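L-aspartate semialdehyde sulfurtransferase (Methanocaldococcus jannaschii, PDB 3KPB) probably condenses sulfide with aspartate semialdehyde to make homocysteine, and binds S-adenosylmethionine and methylthioadenosine through its C-terminal CBS domain pair, the part described here. Local coordinates at residues S16-I20 and K61-I67; V38-L44 and V99-V105. All blocks are in the same frame, centred on the assembly; numbering follows the deposited sequence.

In the fold
Both contacts pair an element of the first CBS motif with one from the linker or the second motif. Interaction 1 lies at the periphery of the folded chain, where the loop leading into helix 20-30 meets the linker; isoleucines, two of them buried, and three backbone bonds, two of them weak, make it up, and its polar margin carries carboxylates. Interaction 2 joins two equivalent beta hairpins, one from each motif, and has an inner apolar side of valines and a leucine beneath a largely exposed side rich in arginine and lysine. Interactions 1 and 2 have centres 18 Å apart. Strands 35-38 and 44-48 connect them: interaction 2 takes in their hairpin turn, while Ile-64 of interaction 1 packs on both.

Interaction 1 (S16-I20 and K61-I67); sequences SNISI and KKTIEEI
Ile-18 O and the backbone N of Ile-64 form a good backbone bond between the loop at 16-20 and the linker at 61-67, 3.0 Å long. Two weak bonds flank it: Glu-65 N gives to Ser-16 O, and Ile-20 N gives to Lys-62 O. Between them Ser-19 and Thr-63 form a single beta bridge, helped by close CA-H...O contacts, one of them from Ser-19 CA to Lys-62 O at 3.4 Å.

The side chains close up around this bridge. Ile-18 and Ile-64 lie alongside one another and point the same way, CG1 to CG1 at 3.8 Å. Ile-20 sets its CG1 beside its own backbone N (chi1 -43°), which carries CG1 to 3.3 Å from Lys-61 O and lays CD1 over the carbonyl of Thr-63; the same CD1 meets Ile-64 CD1 at 3.9 Å. At the other end Ser-16 CB presses against Glu-65 CB at 3.4 Å, and a water joins Ser-16 OG to Glu-65 OE1, while Glu-65 OE2 is held in a salt bridge by Arg-70.

Further out, Glu-66 folds back over the linker: its OE2 accepts from Thr-63 N at 2.9 Å and, through the anti lone pair, from Thr-63 OG1, fixing the rotation of the threonine hydroxyl. Ser-19 is the N-cap of helix 20-30, its OG bonded to Glu-22 N.

The isoleucines extend the contact into the first CBS motif. Ile-18 and Ile-64 share Ala-23 of helix 20-30, Ile-64 also rests on Ile-37 and Ile-48 of the sheet, and Ile-20 reaches Ile-53 and Ala-56 of helix 50-58 as well as Leu-57 of the second subunit.

Interaction 2 (V38-L44 and V99-V105); sequences VDEHGKL and VDDYRRV
Two beta hairpins, one from each CBS motif, meet here where turn runs into returning strand, with Leu-44 N bonded to Arg-103 O at 2.9 Å and 169°. Leu-44 wedges in between: with CG anti to the backbone N (chi1 -177°), CD2 reaches Val-99 CG1 at 3.8 Å and also lies over one face of the Arg-103 guanidinium, 3.4 Å from NH1. Its other methyl, CD1, touches Val-105 CG2, which Val-38 CG1 meets at 3.7 Å.

The hairpins repeat the same design, as expected of tandem CBS motifs: each makes a type I turn, Asp-39 to Gly-42 and Asp-100 to Arg-103, and each opens with an Asx turn. Asp-39 OD1 takes the backbone N-H groups of His-41 and Lys-43 from opposite faces of its carboxylate, and Asp-100 OD1 holds Tyr-102 N and Arg-104 N likewise. Gly-42 and Arg-103 both end their turns with positive phi.

Outside the apolar side, Lys-43 bends at chi2 and chi4 so that CD and CE pass just beyond Tyr-102 O, CE at 3.2 Å. Its NZ gives to His-41 O at 3.2 Å from above the carbonyl plane, and sits above one face of the Arg-104 guanidinium, offset toward its rim and 3.3 Å from NH2, two like charges in proximity. With an alanine at Lys-43, His-41 O would probably lose this donor though not its water, and the packing beside Tyr-102 O and Arg-104 would go. One water links His-41 O to Arg-104 NH2; another takes the N-H of Val-105 and gives to Gly-42 O.

Interaction 1 (S16-I20 and K61-I67)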
loop_
_atom_site.group_PDB
_atom_site.type_symbol
_atom_site.label_atom_id
_atom_site.label_comp_id
_atom_site.label_asym_id
_atom_site.label_seq_id
_atom_site.Cartn_x
_atom_site.Cartn_y
_atom_site.Cartn_z
ATOM N N SER A 16 1.311 8.095 19.376
ATOM C CA SER A 16 -0.048 7.678 19.021
ATOM C C SER A 16 -1.091 8.796 19.078
ATOM O O SER A 16 -2.176 8.661 18.507
ATOM C CB SER A 16 -0.496 6.490 19.884
ATOM O OG SER A 16 -0.880 6.899 21.185
ATOM N N ASN A 17 -0.760 9.886 19.764
ATOM C CA ASN A 17 -1.695 10.997 19.959
ATOM C C ASN A 17 -1.865 11.901 18.736
ATOM O O ASN A 17 -2.712 12.797 18.740
ATOM C CB ASN A 17 -1.309 11.839 21.193
ATOM C CG ASN A 17 0.126 12.362 21.132
ATOM O OD1 ASN A 17 0.364 13.541 20.860
ATOM N ND2 ASN A 17 1.088 11.480 21.383
ATOM N N ILE A 18 -1.079 11.663 17.690
ATOM C CA ILE A 18 -1.087 12.560 16.531
ATOM C C ILE A 18 -2.286 12.334 15.596
ATOM O O ILE A 18 -2.884 11.257 15.578
ATOM C CB ILE A 18 0.262 12.526 15.748
ATOM C CG1 ILE A 18 0.501 11.159 15.096
ATOM C CG2 ILE A 18 1.433 12.930 16.659
ATOM C CD1 ILE A 18 1.605 11.167 14.046
ATOM N N SER A 19 -2.630 13.361 14.827
ATOM C CA SER A 19 -3.715 13.275 13.854
ATOM C C SER A 19 -3.370 12.356 12.686
ATOM O O SER A 19 -2.191 12.077 12.411
ATOM C CB SER A 19 -4.024 14.660 13.287
ATOM O OG SER A 19 -2.959 15.085 12.451
ATOM N N ILE A 20 -4.412 11.918 11.981
ATOM C CA ILE A 20 -4.229 11.116 10.763
ATOM C C ILE A 20 -3.438 11.901 9.705
ATOM O O ILE A 20 -2.522 11.360 9.078
ATOM C CB ILE A 20 -5.567 10.585 10.175
ATOM C CG1 ILE A 20 -6.498 10.043 11.275
ATOM C CG2 ILE A 20 -5.303 9.517 9.106
ATOM C CD1 ILE A 20 -5.903 8.942 12.160
ATOM N N LYS A 61 -11.892 8.163 12.073
ATOM C CA LYS A 61 -11.023 8.263 13.246
ATOM C C LYS A 61 -10.175 9.519 13.176
ATOM O O LYS A 61 -9.705 9.894 12.097
ATOM C CB LYS A 61 -10.093 7.046 13.355
ATOM C CG LYS A 61 -10.785 5.697 13.478
ATOM C CD LYS A 61 -11.807 5.674 14.605
ATOM C CE LYS A 61 -12.305 4.258 14.845
ATOM N NZ LYS A 61 -13.418 4.253 15.843
ATOM N N LYS A 62 -9.952 10.148 14.328
ATOM C CA LYS A 62 -9.180 11.392 14.383
ATOM C C LYS A 62 -7.697 11.230 14.719
ATOM O O LYS A 62 -6.878 12.027 14.263
ATOM C CB LYS A 62 -9.821 12.387 15.356
ATOM C CG LYS A 62 -11.186 12.888 14.916
ATOM C CD LYS A 62 -11.748 13.893 15.910
ATOM C CE LYS A 62 -13.167 14.312 15.546
ATOM N NZ LYS A 62 -14.157 13.220 15.770
ATOM N N THR A 63 -7.353 10.229 15.528
ATOM C CA THR A 63 -5.960 10.038 15.960
ATOM C C THR A 63 -5.439 8.660 15.579
ATOM O O THR A 63 -6.211 7.709 15.407
ATOM C CB THR A 63 -5.770 10.226 17.490
ATOM O OG1 THR A 63 -6.455 9.175 18.186
ATOM C CG2 THR A 63 -6.311 11.576 17.957
ATOM N N ILE A 64 -4.117 8.568 15.480
ATOM C CA ILE A 64 -3.426 7.333 15.136
ATOM C C ILE A 64 -3.748 6.225 16.124
ATOM O O ILE A 64 -3.911 5.067 15.737
ATOM C CB ILE A 64 -1.904 7.587 15.029
ATOM C CG1 ILE A 64 -1.606 8.292 13.699
ATOM C CG2 ILE A 64 -1.094 6.293 15.134
ATOM C CD1 ILE A 64 -2.228 7.608 12.459
ATOM N N GLU A 65 -3.887 6.561 17.392
ATOM C CA GLU A 65 -4.083 5.484 18.319
ATOM C C GLU A 65 -5.418 4.752 18.144
ATOM O O GLU A 65 -5.539 3.594 18.533
ATOM C CB GLU A 65 -3.810 5.937 19.732
ATOM C CG GLU A 65 -4.956 6.493 20.480
ATOM C CD GLU A 65 -4.841 6.059 21.907
ATOM O OE1 GLU A 65 -4.754 6.931 22.792
ATOM O OE2 GLU A 65 -4.806 4.831 22.149
ATOM N N GLU A 66 -6.382 5.403 17.499
ATOM C CA GLU A 66 -7.673 4.776 17.214
ATOM C C GLU A 66 -7.650 3.812 16.034
ATOM O O GLU A 66 -8.604 3.053 15.839
ATOM C CB GLU A 66 -8.732 5.837 16.954
ATOM C CG GLU A 66 -8.906 6.809 18.084
ATOM C CD GLU A 66 -9.819 7.948 17.712
ATOM O OE1 GLU A 66 -11.053 7.759 17.748
ATOM O OE2 GLU A 66 -9.304 9.037 17.388
ATOM N N ILE A 67 -6.578 3.838 15.247
ATOM C CA ILE A 67 -6.525 3.040 14.024
ATOM C C ILE A 67 -5.292 2.145 13.915
ATOM O O ILE A 67 -5.291 1.199 13.124
ATOM C CB ILE A 67 -6.657 3.938 12.752
ATOM C CG1 ILE A 67 -7.183 3.139 11.549
ATOM C CG2 ILE A 67 -5.338 4.653 12.430
ATOM C CD1 ILE A 67 -8.666 2.799 11.625
HETATM O O HOH W 1 -2.348 8.670 22.703
#

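Interaction 2 (V38-L44 and V99-V105)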
loop_
_atom_site.group_PDB
_atom_site.type_symbol
_atom_site.label_atom_id
_atom_site.label_comp_id
_atom_site.label_asym_id
_atom_site.label_seq_id
_atom_site.Cartn_x
_atom_site.Cartn_y
_atom_site.Cartn_z
ATOM N N VAL A 38 5.218 4.567 18.877
ATOM C CA VAL A 38 5.806 4.347 20.192
ATOM C C VAL A 38 5.084 5.191 21.230
ATOM O O VAL A 38 4.475 6.219 20.893
ATOM C CB VAL A 38 7.327 4.638 20.213
ATOM C CG1 VAL A 38 8.073 3.644 19.333
ATOM C CG2 VAL A 38 7.627 6.087 19.798
ATOM N N ASP A 39 5.136 4.747 22.485
ATOM C CA ASP A 39 4.571 5.538 23.567
ATOM C C ASP A 39 5.543 6.630 24.004
ATOM O O ASP A 39 6.623 6.789 23.420
ATOM C CB ASP A 39 4.077 4.668 24.740
ATOM C CG ASP A 39 5.178 3.838 25.392
ATOM O OD1 ASP A 39 6.369 4.224 25.363
ATOM O OD2 ASP A 39 4.831 2.783 25.967
ATOM N N GLU A 40 5.142 7.389 25.020
ATOM C CA GLU A 40 5.912 8.542 25.481
ATOM C C GLU A 40 7.274 8.132 26.048
ATOM O O GLU A 40 8.136 8.980 26.299
ATOM C CB GLU A 40 5.095 9.370 26.488
ATOM C CG GLU A 40 4.899 8.740 27.876
ATOM C CD GLU A 40 3.758 7.722 27.958
ATOM O OE1 GLU A 40 3.422 7.317 29.090
ATOM O OE2 GLU A 40 3.196 7.327 26.911
ATOM N N HIS A 41 7.459 6.823 26.235
ATOM C CA HIS A 41 8.746 6.293 26.682
ATOM C C HIS A 41 9.580 5.620 25.573
ATOM O O HIS A 41 10.623 5.033 25.865
ATOM C CB HIS A 41 8.550 5.375 27.897
ATOM C CG HIS A 41 7.972 6.084 29.082
ATOM N ND1 HIS A 41 8.733 6.880 29.912
ATOM C CD2 HIS A 41 6.705 6.152 29.553
ATOM C CE1 HIS A 41 7.961 7.395 30.854
ATOM N NE2 HIS A 41 6.726 6.970 30.658
ATOM N N GLY A 42 9.140 5.716 24.316
ATOM C CA GLY A 42 9.905 5.163 23.185
ATOM C C GLY A 42 9.657 3.685 22.933
ATOM O O GLY A 42 10.345 3.053 22.127
ATOM N N LYS A 43 8.655 3.135 23.612
ATOM C CA LYS A 43 8.342 1.713 23.496
ATOM C C LYS A 43 7.248 1.451 22.477
ATOM O O LYS A 43 6.238 2.159 22.444
ATOM C CB LYS A 43 7.921 1.131 24.848
ATOM C CG LYS A 43 8.877 1.407 26.013
ATOM C CD LYS A 43 10.332 1.124 25.649
ATOM C CE LYS A 43 11.202 1.064 26.899
ATOM N NZ LYS A 43 11.406 2.404 27.536
ATOM N N LEU A 44 7.434 0.399 21.681
ATOM C CA LEU A 44 6.501 0.064 20.604
ATOM C C LEU A 44 5.088 -0.245 21.104
ATOM O O LEU A 44 4.905 -1.058 22.013
ATOM C CB LEU A 44 7.032 -1.117 19.784
ATOM C CG LEU A 44 6.193 -1.552 18.577
ATOM C CD1 LEU A 44 6.274 -0.539 17.437
ATOM C CD2 LEU A 44 6.646 -2.918 18.112
ATOM N N VAL A 99 12.958 -4.539 17.178
ATOM C CA VAL A 99 12.876 -4.168 18.593
ATOM C C VAL A 99 13.997 -4.818 19.397
ATOM O O VAL A 99 14.570 -5.832 18.979
ATOM C CB VAL A 99 11.486 -4.522 19.234
ATOM C CG1 VAL A 99 10.363 -3.741 18.561
ATOM C CG2 VAL A 99 11.202 -6.027 19.190
ATOM N N ASP A 100 14.320 -4.217 20.539
ATOM C CA ASP A 100 15.231 -4.846 21.488
ATOM C C ASP A 100 14.445 -5.499 22.637
ATOM O O ASP A 100 13.205 -5.536 22.617
ATOM C CB ASP A 100 16.313 -3.860 21.984
ATOM C CG ASP A 100 15.750 -2.692 22.799
ATOM O OD1 ASP A 100 14.608 -2.780 23.302
ATOM O OD2 ASP A 100 16.476 -1.679 22.957
ATOM N N ASP A 101 15.167 -6.006 23.635
ATOM C CA ASP A 101 14.552 -6.689 24.777
ATOM C C ASP A 101 13.693 -5.776 25.668
ATOM O O ASP A 101 12.917 -6.273 26.485
ATOM C CB ASP A 101 15.619 -7.396 25.628
ATOM C CG ASP A 101 16.071 -8.738 25.040
ATOM O OD1 ASP A 101 15.389 -9.297 24.152
ATOM O OD2 ASP A 101 17.117 -9.250 25.488
ATOM N N TYR A 102 13.834 -4.457 25.524
ATOM C CA TYR A 102 13.034 -3.503 26.305
ATOM C C TYR A 102 11.897 -2.895 25.489
ATOM O O TYR A 102 11.210 -1.981 25.950
ATOM C CB TYR A 102 13.936 -2.422 26.917
ATOM C CG TYR A 102 14.879 -3.006 27.933
ATOM C CD1 TYR A 102 14.486 -3.145 29.262
ATOM C CD2 TYR A 102 16.145 -3.475 27.559
ATOM C CE1 TYR A 102 15.328 -3.712 30.201
ATOM C CE2 TYR A 102 17.004 -4.047 28.497
ATOM C CZ TYR A 102 16.583 -4.158 29.817
ATOM O OH TYR A 102 17.400 -4.714 30.775
ATOM N N ARG A 103 11.707 -3.424 24.278
ATOM C CA ARG A 103 10.650 -2.987 23.348
ATOM C C ARG A 103 10.888 -1.614 22.701
ATOM O O ARG A 103 9.958 -0.995 22.171
ATOM C CB ARG A 103 9.261 -3.067 24.006
ATOM C CG ARG A 103 8.549 -4.383 23.773
ATOM C CD ARG A 103 7.469 -4.223 22.723
ATOM N NE ARG A 103 7.330 -5.418 21.898
ATOM C CZ ARG A 103 6.368 -5.611 21.000
ATOM N NH1 ARG A 103 5.430 -4.691 20.808
ATOM N NH2 ARG A 103 6.338 -6.736 20.297
ATOM N N ARG A 104 12.133 -1.145 22.736
ATOM C CA ARG A 104 12.516 0.051 21.982
ATOM C C ARG A 104 12.635 -0.283 20.498
ATOM O O ARG A 104 13.050 -1.383 20.134
ATOM C CB ARG A 104 13.852 0.613 22.471
ATOM C CG ARG A 104 13.831 1.094 23.895
ATOM C CD ARG A 104 15.091 1.862 24.235
ATOM N NE ARG A 104 15.053 2.249 25.639
ATOM C CZ ARG A 104 14.517 3.376 26.098
ATOM N NH1 ARG A 104 13.982 4.263 25.263
ATOM N NH2 ARG A 104 14.525 3.616 27.407
ATOM N N VAL A 105 12.289 0.671 19.640
ATOM C CA VAL A 105 12.381 0.446 18.200
ATOM C C VAL A 105 13.776 0.835 17.715
ATOM O O VAL A 105 14.159 2.004 17.791
ATOM C CB VAL A 105 11.277 1.222 17.423
ATOM C CG1 VAL A 105 11.439 1.038 15.918
ATOM C CG2 VAL A 105 9.881 0.769 17.867
HETATM O O HOH W 2 12.169 5.099 28.267
HETATM O O HOH W 3 11.970 3.454 20.153
#